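Local structure of Pro-Pro endopeptidase (Paenibacillus alvei, 6FPC) at residues 106-109 with 110-114; 12-15 with 16-20; 128-131 with 132-136. The protein hydrolyses peptide bonds between two proline residues as a secreted zinc-dependent endopeptidase, cutting a cell-surface protein and so possibly regulating bacterial adhesion. One frame throughout, in Å; residues are numbered along the deposited sequence.

Contact 1: 106-109 with 110-114; sequences LNLE and IHETL. With CD (cadmium ion), chain F.
N107 and L108 open the helix 108-121 by passing their carbonyls to the amides one turn on: H111 N binds N107 O at 3.0 Å, and E112 N binds L108 O in the same i to i+4 pattern. N107 is the N-cap. Its CG lies anti to the backbone N (chi1 -179°), which turns the amide back over the first turn so that N107 OD1 accepts from I110 N at 2.9 Å with an N-H...O angle of 157°. N107 OD1 also rests on the I110 branch, 3.3 Å from I110 CG1, the two side chains crossing at about a right angle. The other end of the amide is held as well: N107 ND2 donates to E109 OE2 at 3.0 Å, nearly in the plane of the N107 amide but from above the E109 carboxylate. Bonds at both OD1 and ND2 fix the rotation of the amide, while S97, by a hydrogen bond, and R29, by a salt bridge, position the E109 carboxylate. The helix begun here carries the HExxH motif of zinc metallopeptidases. H111 NE2 points at the metal position, 2.2 Å from the cadmium ion, a site that also binds zinc and is completed by H115, Y148 and E155; E159 holds H111 ND1 from the second shell. E112, the predicted proton acceptor, bends at chi2 (-63°) and brings OE1 to 3.0 Å from a water that donates to it and is itself a ligand of the cadmium. Lower on the same side chain, E112 CG packs 4.0 Å from L108 CD1. On another side of the helix T113 grips E109 O twice, its N and OG1 arriving from opposite faces of the carbonyl plane; T113 OG1 donates to E109 O over 2.7 Å.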
loop_
_atom_site.group_PDB
_atom_site.type_symbol
_atom_site.label_atom_id
_atom_site.label_comp_id
_atom_site.label_asym_id
_atom_site.label_seq_id
_atom_site.Cartn_x
_atom_site.Cartn_y
_atom_site.Cartn_z
ATOM N N LEU A 106 -1.191 7.369 4.435
ATOM C CA LEU A 106 -0.142 7.748 5.375
ATOM C C LEU A 106 1.233 7.480 4.727
ATOM O O LEU A 106 2.168 8.271 4.900
ATOM C CB LEU A 106 -0.305 6.894 6.649
ATOM C CG LEU A 106 0.822 6.950 7.687
ATOM C CD1 LEU A 106 0.970 8.361 8.264
ATOM C CD2 LEU A 106 0.551 5.952 8.820
ATOM N N ASN A 107 1.333 6.400 3.943
ATOM C CA ASN A 107 2.583 6.028 3.307
ATOM C C ASN A 107 2.299 5.155 2.104
ATOM O O ASN A 107 1.845 4.018 2.247
ATOM C CB ASN A 107 3.520 5.312 4.273
ATOM C CG ASN A 107 4.826 4.943 3.600
ATOM O OD1 ASN A 107 5.000 3.822 3.132
ATOM N ND2 ASN A 107 5.743 5.884 3.487
ATOM N N LEU A 108 2.607 5.684 0.930
ATOM C CA LEU A 108 2.286 5.011 -0.318
ATOM C C LEU A 108 2.881 3.602 -0.446
ATOM O O LEU A 108 2.126 2.660 -0.715
ATOM C CB LEU A 108 2.651 5.883 -1.523
ATOM C CG LEU A 108 2.188 5.384 -2.894
ATOM C CD1 LEU A 108 0.648 5.249 -2.959
ATOM C CD2 LEU A 108 2.659 6.338 -3.970
ATOM N N GLU A 109 4.192 3.445 -0.241
ATOM C CA GLU A 109 4.841 2.135 -0.416
ATOM C C GLU A 109 4.341 1.084 0.561
ATOM O O GLU A 109 4.129 -0.054 0.134
ATOM C CB GLU A 109 6.388 2.211 -0.421
ATOM C CG GLU A 109 7.034 2.769 0.844
ATOM C CD GLU A 109 7.183 4.283 0.902
ATOM O OE1 GLU A 109 6.495 4.979 0.119
ATOM O OE2 GLU A 109 7.953 4.775 1.763
ATOM N N ILE A 110 4.071 1.456 1.833
ATOM C CA ILE A 110 3.547 0.455 2.777
ATOM C C ILE A 110 2.131 0.056 2.374
ATOM O O ILE A 110 1.838 -1.148 2.294
ATOM C CB ILE A 110 3.644 0.896 4.259
ATOM C CG1 ILE A 110 5.120 0.908 4.705
ATOM C CG2 ILE A 110 2.810 -0.024 5.170
ATOM C CD1 ILE A 110 5.366 1.761 6.007
ATOM N N HIS A 111 1.275 1.069 2.087
ATOM C CA HIS A 111 -0.126 0.875 1.680
ATOM C C HIS A 111 -0.231 -0.093 0.483
ATOM O O HIS A 111 -0.943 -1.100 0.548
ATOM C CB HIS A 111 -0.787 2.232 1.339
ATOM C CG HIS A 111 -2.208 2.101 0.874
ATOM N ND1 HIS A 111 -3.266 2.258 1.742
ATOM C CD2 HIS A 111 -2.693 1.813 -0.356
ATOM C CE1 HIS A 111 -4.362 2.100 1.015
ATOM N NE2 HIS A 111 -4.067 1.836 -0.254
ATOM N N GLU A 112 0.498 0.204 -0.599
ATOM C CA GLU A 112 0.452 -0.624 -1.810
ATOM C C GLU A 112 1.045 -2.017 -1.587
ATOM O O GLU A 112 0.486 -2.983 -2.096
ATOM C CB GLU A 112 1.075 0.099 -3.019
ATOM C CG GLU A 112 0.266 1.335 -3.448
ATOM C CD GLU A 112 -1.151 1.059 -3.943
ATOM O OE1 GLU A 112 -1.987 1.988 -3.876
ATOM O OE2 GLU A 112 -1.432 -0.080 -4.392
ATOM N N THR A 113 2.105 -2.137 -0.779
ATOM C CA THR A 113 2.681 -3.452 -0.494
ATOM C C THR A 113 1.677 -4.307 0.282
ATOM O O THR A 113 1.557 -5.492 0.009
ATOM C CB THR A 113 4.049 -3.339 0.214
ATOM O OG1 THR A 113 4.917 -2.563 -0.605
ATOM C CG2 THR A 113 4.711 -4.715 0.460
ATOM N N LEU A 114 0.929 -3.705 1.214
ATOM C CA LEU A 114 -0.026 -4.437 2.054
ATOM C C LEU A 114 -1.190 -5.010 1.247
ATOM O O LEU A 114 -1.725 -6.047 1.634
ATOM C CB LEU A 114 -0.478 -3.586 3.270
ATOM C CG LEU A 114 0.287 -3.835 4.604
ATOM C CD1 LEU A 114 -0.054 -5.187 5.201
ATOM C CD2 LEU A 114 1.790 -3.758 4.455
HETATM CD CD CD F . -5.407 1.059 -1.826
HETATM O O HOH W 1 -4.906 1.458 -3.774
#

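Contact 2: 12-15 with 16-20; sequences VLPS and GEYNH. With CD (cadmium ion), chain G.
P14 lies over one face of the Y18 ring, with P14 CD 4.0 Å from the ring centroid and 29° off its normal, a CH-pi contact between side chains that cross at about a right angle. P14 CD comes within 3.7 Å of Y18 CD2. Beside it, P14 CG rests against Y18 CB. L13 covers the phenol end of the same face: its CB sits over the ring, and L13 CD1 reaches 3.8 Å from Y18 CZ and 3.3 Å from the hydroxyl oxygen Y18 OH. On the opposite face, H20 CD2 stands 3.5 Å above the Y18 ring plane, offset toward the rim. Y18 CG is placed between the backbone N and the carbonyl carbon (chi1 65°), and this folds the ring back over the preceding residues, with the chain reversing through S15 and G16. No hydrogen bond joins the two segments, and the turn is closed by apolar packing. I94 touches both P14 and Y18, and A23 of helix 20-30 touches L13 and Y18. H20 also binds a cadmium ion through ND1 at 2.4 Å, with two waters as further ligands, a surface site remote from the catalytic metal. N19 is the N-cap of helix 20-30, its OD1 accepting from E22 N. The whole is a surface connection from the edge strand 11-12 of the mixed sheet to that helix, turned round a proline-tyrosine CH-pi contact.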
loop_
_atom_site.group_PDB
_atom_site.type_symbol
_atom_site.label_atom_id
_atom_site.label_comp_id
_atom_site.label_asym_id
_atom_site.label_seq_id
_atom_site.Cartn_x
_atom_site.Cartn_y
_atom_site.Cartn_z
ATOM N N VAL A 12 13.173 -3.494 -6.298
ATOM C CA VAL A 12 13.880 -3.299 -7.559
ATOM C C VAL A 12 13.981 -1.787 -7.836
ATOM O O VAL A 12 12.964 -1.124 -8.018
ATOM C CB VAL A 12 13.268 -4.116 -8.731
ATOM C CG1 VAL A 12 14.029 -3.869 -10.037
ATOM C CG2 VAL A 12 13.266 -5.617 -8.406
ATOM N N LEU A 13 15.204 -1.252 -7.795
ATOM C CA LEU A 13 15.472 0.169 -8.037
ATOM C C LEU A 13 15.636 0.385 -9.548
ATOM O O LEU A 13 15.932 -0.590 -10.247
ATOM C CB LEU A 13 16.725 0.642 -7.247
ATOM C CG LEU A 13 16.637 0.546 -5.707
ATOM C CD1 LEU A 13 17.916 0.941 -5.064
ATOM C CD2 LEU A 13 15.499 1.393 -5.139
ATOM N N PRO A 14 15.421 1.613 -10.094
ATOM C CA PRO A 14 15.547 1.791 -11.555
ATOM C C PRO A 14 16.960 1.549 -12.086
ATOM O O PRO A 14 17.948 1.878 -11.413
ATOM C CB PRO A 14 15.118 3.248 -11.779
ATOM C CG PRO A 14 14.331 3.619 -10.565
ATOM C CD PRO A 14 14.991 2.872 -9.442
ATOM N N SER A 15 17.045 0.981 -13.303
ATOM C CA SER A 15 18.314 0.691 -13.985
ATOM C C SER A 15 18.921 1.987 -14.514
ATOM O O SER A 15 20.139 2.071 -14.707
ATOM C CB SER A 15 18.107 -0.317 -15.113
ATOM O OG SER A 15 17.218 0.184 -16.098
ATOM N N GLY A 16 18.061 2.977 -14.734
ATOM C CA GLY A 16 18.447 4.322 -15.144
ATOM C C GLY A 16 18.774 5.172 -13.931
ATOM O O GLY A 16 19.097 4.638 -12.866
ATOM N N GLU A 17 18.708 6.498 -14.072
ATOM C CA GLU A 17 19.028 7.398 -12.962
ATOM C C GLU A 17 17.837 7.607 -12.021
ATOM O O GLU A 17 16.690 7.649 -12.476
ATOM C CB GLU A 17 19.583 8.726 -13.485
ATOM C CG GLU A 17 20.492 9.449 -12.504
ATOM C CD GLU A 17 21.682 8.650 -12.011
ATOM O OE1 GLU A 17 21.627 8.165 -10.858
ATOM O OE2 GLU A 17 22.656 8.486 -12.783
ATOM N N TYR A 18 18.105 7.680 -10.700
ATOM C CA TYR A 18 17.049 7.858 -9.690
ATOM C C TYR A 18 17.527 8.641 -8.473
ATOM O O TYR A 18 18.725 8.660 -8.183
ATOM C CB TYR A 18 16.417 6.504 -9.272
ATOM C CG TYR A 18 17.371 5.565 -8.558
ATOM C CD1 TYR A 18 17.444 5.540 -7.169
ATOM C CD2 TYR A 18 18.181 4.685 -9.270
ATOM C CE1 TYR A 18 18.348 4.710 -6.507
ATOM C CE2 TYR A 18 19.071 3.831 -8.618
ATOM C CZ TYR A 18 19.151 3.848 -7.234
ATOM O OH TYR A 18 20.013 3.002 -6.577
ATOM N N ASN A 19 16.579 9.262 -7.744
ATOM C CA ASN A 19 16.837 10.031 -6.510
ATOM C C ASN A 19 17.322 9.037 -5.438
ATOM O O ASN A 19 16.505 8.370 -4.797
ATOM C CB ASN A 19 15.548 10.751 -6.046
ATOM C CG ASN A 19 15.748 11.704 -4.881
ATOM O OD1 ASN A 19 16.558 11.482 -3.978
ATOM N ND2 ASN A 19 14.975 12.779 -4.855
ATOM N N HIS A 20 18.648 8.967 -5.243
ATOM C CA HIS A 20 19.284 8.014 -4.325
ATOM C C HIS A 20 18.761 8.067 -2.902
ATOM O O HIS A 20 18.345 7.030 -2.376
ATOM C CB HIS A 20 20.827 8.136 -4.327
ATOM C CG HIS A 20 21.483 7.667 -5.592
ATOM N ND1 HIS A 20 22.836 7.828 -5.800
ATOM C CD2 HIS A 20 20.951 7.046 -6.672
ATOM C CE1 HIS A 20 23.081 7.337 -7.002
ATOM N NE2 HIS A 20 21.976 6.859 -7.565
HETATM CD CD CD G . 24.391 8.449 -4.071
HETATM O O HOH W 2 25.666 9.485 -6.163
HETATM O O HOH W 3 23.797 7.397 -2.002
#

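Contact 3: 128-131 with 132-136; sequences TDEF and INIFN
I132 lays its CG1 branch against the carbonyl of T128, I132 CG1 to T128 O 3.4 Å, while its own backbone N donates to that oxygen at 2.9 Å. This follows from a first torsion of -67°, which sets CG1 beside the backbone N and anti to the carbonyl carbon. I134 has nearly the same first torsion, but its chi2 differs: it is extended at 159°, and I134 CG1 and CD1 both run along the carbonyl of E130, each 3.5 Å from E130 O. That oxygen is also the acceptor for I134 N, and a water donates to it and in turn accepts from N133 ND2, bridging the side chain to the backbone one turn back. The backbone bond from F135 N to F131 O is 2.8 Å long. The F135 ring turns an edge, in plane, to the carbonyl oxygen of I132. At the start, T128 is the N-cap: T128 OG1 accepts from F131 N in a weak bond of 3.4 Å and is hydrogen-bonded as well with V125 O, tying the cap to the chain before it. The first two turns are amphipathic, with D129, E130 and N133 exposed and F131 and I134 buried. F131 meets F184 ring to ring, planes at about 45°, and with I134 packs on helix 179-188, whereas I132 and F135 both rest on P153 at the start of helix 153-166, and F135 also on Y156.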
loop_
_atom_site.group_PDB
_atom_site.type_symbol
_atom_site.label_atom_id
_atom_site.label_comp_id
_atom_site.label_asym_id
_atom_site.label_seq_id
_atom_site.Cartn_x
_atom_site.Cartn_y
_atom_site.Cartn_z
ATOM N N THR A 128 -12.369 -11.879 5.054
ATOM C CA THR A 128 -12.907 -12.846 6.027
ATOM C C THR A 128 -14.010 -12.211 6.843
ATOM O O THR A 128 -13.960 -10.996 7.088
ATOM C CB THR A 128 -11.817 -13.407 6.943
ATOM O OG1 THR A 128 -11.264 -12.358 7.750
ATOM C CG2 THR A 128 -10.733 -14.166 6.172
ATOM N N ASP A 129 -14.989 -13.028 7.301
ATOM C CA ASP A 129 -16.111 -12.548 8.128
ATOM C C ASP A 129 -15.646 -11.748 9.335
ATOM O O ASP A 129 -16.270 -10.740 9.669
ATOM C CB ASP A 129 -17.020 -13.708 8.577
ATOM C CG ASP A 129 -17.621 -14.521 7.448
ATOM O OD1 ASP A 129 -17.964 -13.926 6.400
ATOM O OD2 ASP A 129 -17.762 -15.751 7.616
ATOM N N GLU A 130 -14.523 -12.177 9.957
ATOM C CA GLU A 130 -13.926 -11.534 11.118
ATOM C C GLU A 130 -13.498 -10.110 10.767
ATOM O O GLU A 130 -13.810 -9.186 11.518
ATOM C CB GLU A 130 -12.715 -12.332 11.641
ATOM C CG GLU A 130 -12.143 -11.775 12.939
ATOM C CD GLU A 130 -10.780 -12.262 13.401
ATOM O OE1 GLU A 130 -10.047 -12.885 12.598
ATOM O OE2 GLU A 130 -10.438 -12.001 14.578
ATOM N N PHE A 131 -12.763 -9.945 9.649
ATOM C CA PHE A 131 -12.300 -8.613 9.255
ATOM C C PHE A 131 -13.464 -7.742 8.793
ATOM O O PHE A 131 -13.491 -6.564 9.141
ATOM C CB PHE A 131 -11.137 -8.625 8.259
ATOM C CG PHE A 131 -10.467 -7.256 8.187
ATOM C CD1 PHE A 131 -9.669 -6.796 9.229
ATOM C CD2 PHE A 131 -10.715 -6.397 7.123
ATOM C CE1 PHE A 131 -9.074 -5.525 9.178
ATOM C CE2 PHE A 131 -10.103 -5.135 7.059
ATOM C CZ PHE A 131 -9.313 -4.699 8.098
ATOM N N ILE A 132 -14.422 -8.316 8.032
ATOM C CA ILE A 132 -15.615 -7.572 7.579
ATOM C C ILE A 132 -16.365 -6.973 8.781
ATOM O O ILE A 132 -16.795 -5.813 8.721
ATOM C CB ILE A 132 -16.552 -8.477 6.722
ATOM C CG1 ILE A 132 -15.908 -8.893 5.349
ATOM C CG2 ILE A 132 -17.965 -7.864 6.532
ATOM C CD1 ILE A 132 -15.544 -7.894 4.428
ATOM N N ASN A 133 -16.543 -7.778 9.847
ATOM C CA ASN A 133 -17.196 -7.349 11.076
ATOM C C ASN A 133 -16.442 -6.129 11.684
ATOM O O ASN A 133 -17.077 -5.142 12.048
ATOM C CB ASN A 133 -17.297 -8.510 12.086
ATOM C CG ASN A 133 -17.888 -8.085 13.415
ATOM O OD1 ASN A 133 -19.084 -7.788 13.530
ATOM N ND2 ASN A 133 -17.052 -8.016 14.441
ATOM N N ILE A 134 -15.094 -6.198 11.741
ATOM C CA ILE A 134 -14.252 -5.124 12.258
ATOM C C ILE A 134 -14.404 -3.847 11.385
ATOM O O ILE A 134 -14.606 -2.741 11.913
ATOM C CB ILE A 134 -12.782 -5.595 12.378
ATOM C CG1 ILE A 134 -12.624 -6.623 13.519
ATOM C CG2 ILE A 134 -11.844 -4.400 12.615
ATOM C CD1 ILE A 134 -11.376 -7.493 13.373
ATOM N N PHE A 135 -14.320 -4.025 10.062
ATOM C CA PHE A 135 -14.463 -2.959 9.072
ATOM C C PHE A 135 -15.817 -2.271 9.240
ATOM O O PHE A 135 -15.859 -1.056 9.288
ATOM C CB PHE A 135 -14.309 -3.552 7.659
ATOM C CG PHE A 135 -14.869 -2.711 6.537
ATOM C CD1 PHE A 135 -14.099 -1.718 5.940
ATOM C CD2 PHE A 135 -16.155 -2.943 6.043
ATOM C CE1 PHE A 135 -14.598 -0.964 4.866
ATOM C CE2 PHE A 135 -16.650 -2.201 4.963
ATOM C CZ PHE A 135 -15.876 -1.193 4.403
ATOM N N ASN A 136 -16.907 -3.037 9.346
ATOM C CA ASN A 136 -18.253 -2.471 9.532
ATOM C C ASN A 136 -18.398 -1.650 10.808
ATOM O O ASN A 136 -19.141 -0.672 10.810
ATOM C CB ASN A 136 -19.309 -3.577 9.498
ATOM C CG ASN A 136 -19.537 -4.132 8.114
ATOM O OD1 ASN A 136 -19.295 -3.483 7.100
ATOM N ND2 ASN A 136 -20.017 -5.342 8.036
HETATM O O HOH W 4 -14.498 -9.533 14.293
#

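How the contacts relate
Along the chain the order is contact 2, contact 1, contact 3, each complete before the next begins. The centre of contact 1, on the metal-binding helix 108-121, lies about 3 Å from the centre of the chain. The centres of contacts 2 and 3 are about 19 and 21 Å from that of contact 1 and about 39 Å from each other, on opposite sides of the chain's centre. Helix 20-30, which contact 2 leads into, packs against contact 1. The metal-binding helix lies between strand 89-93 and helix 20-30 on the one hand and helix 153-166, bearing zinc ligand E155, on the other, and helix 153-166 relates it to the peripheral contact 3.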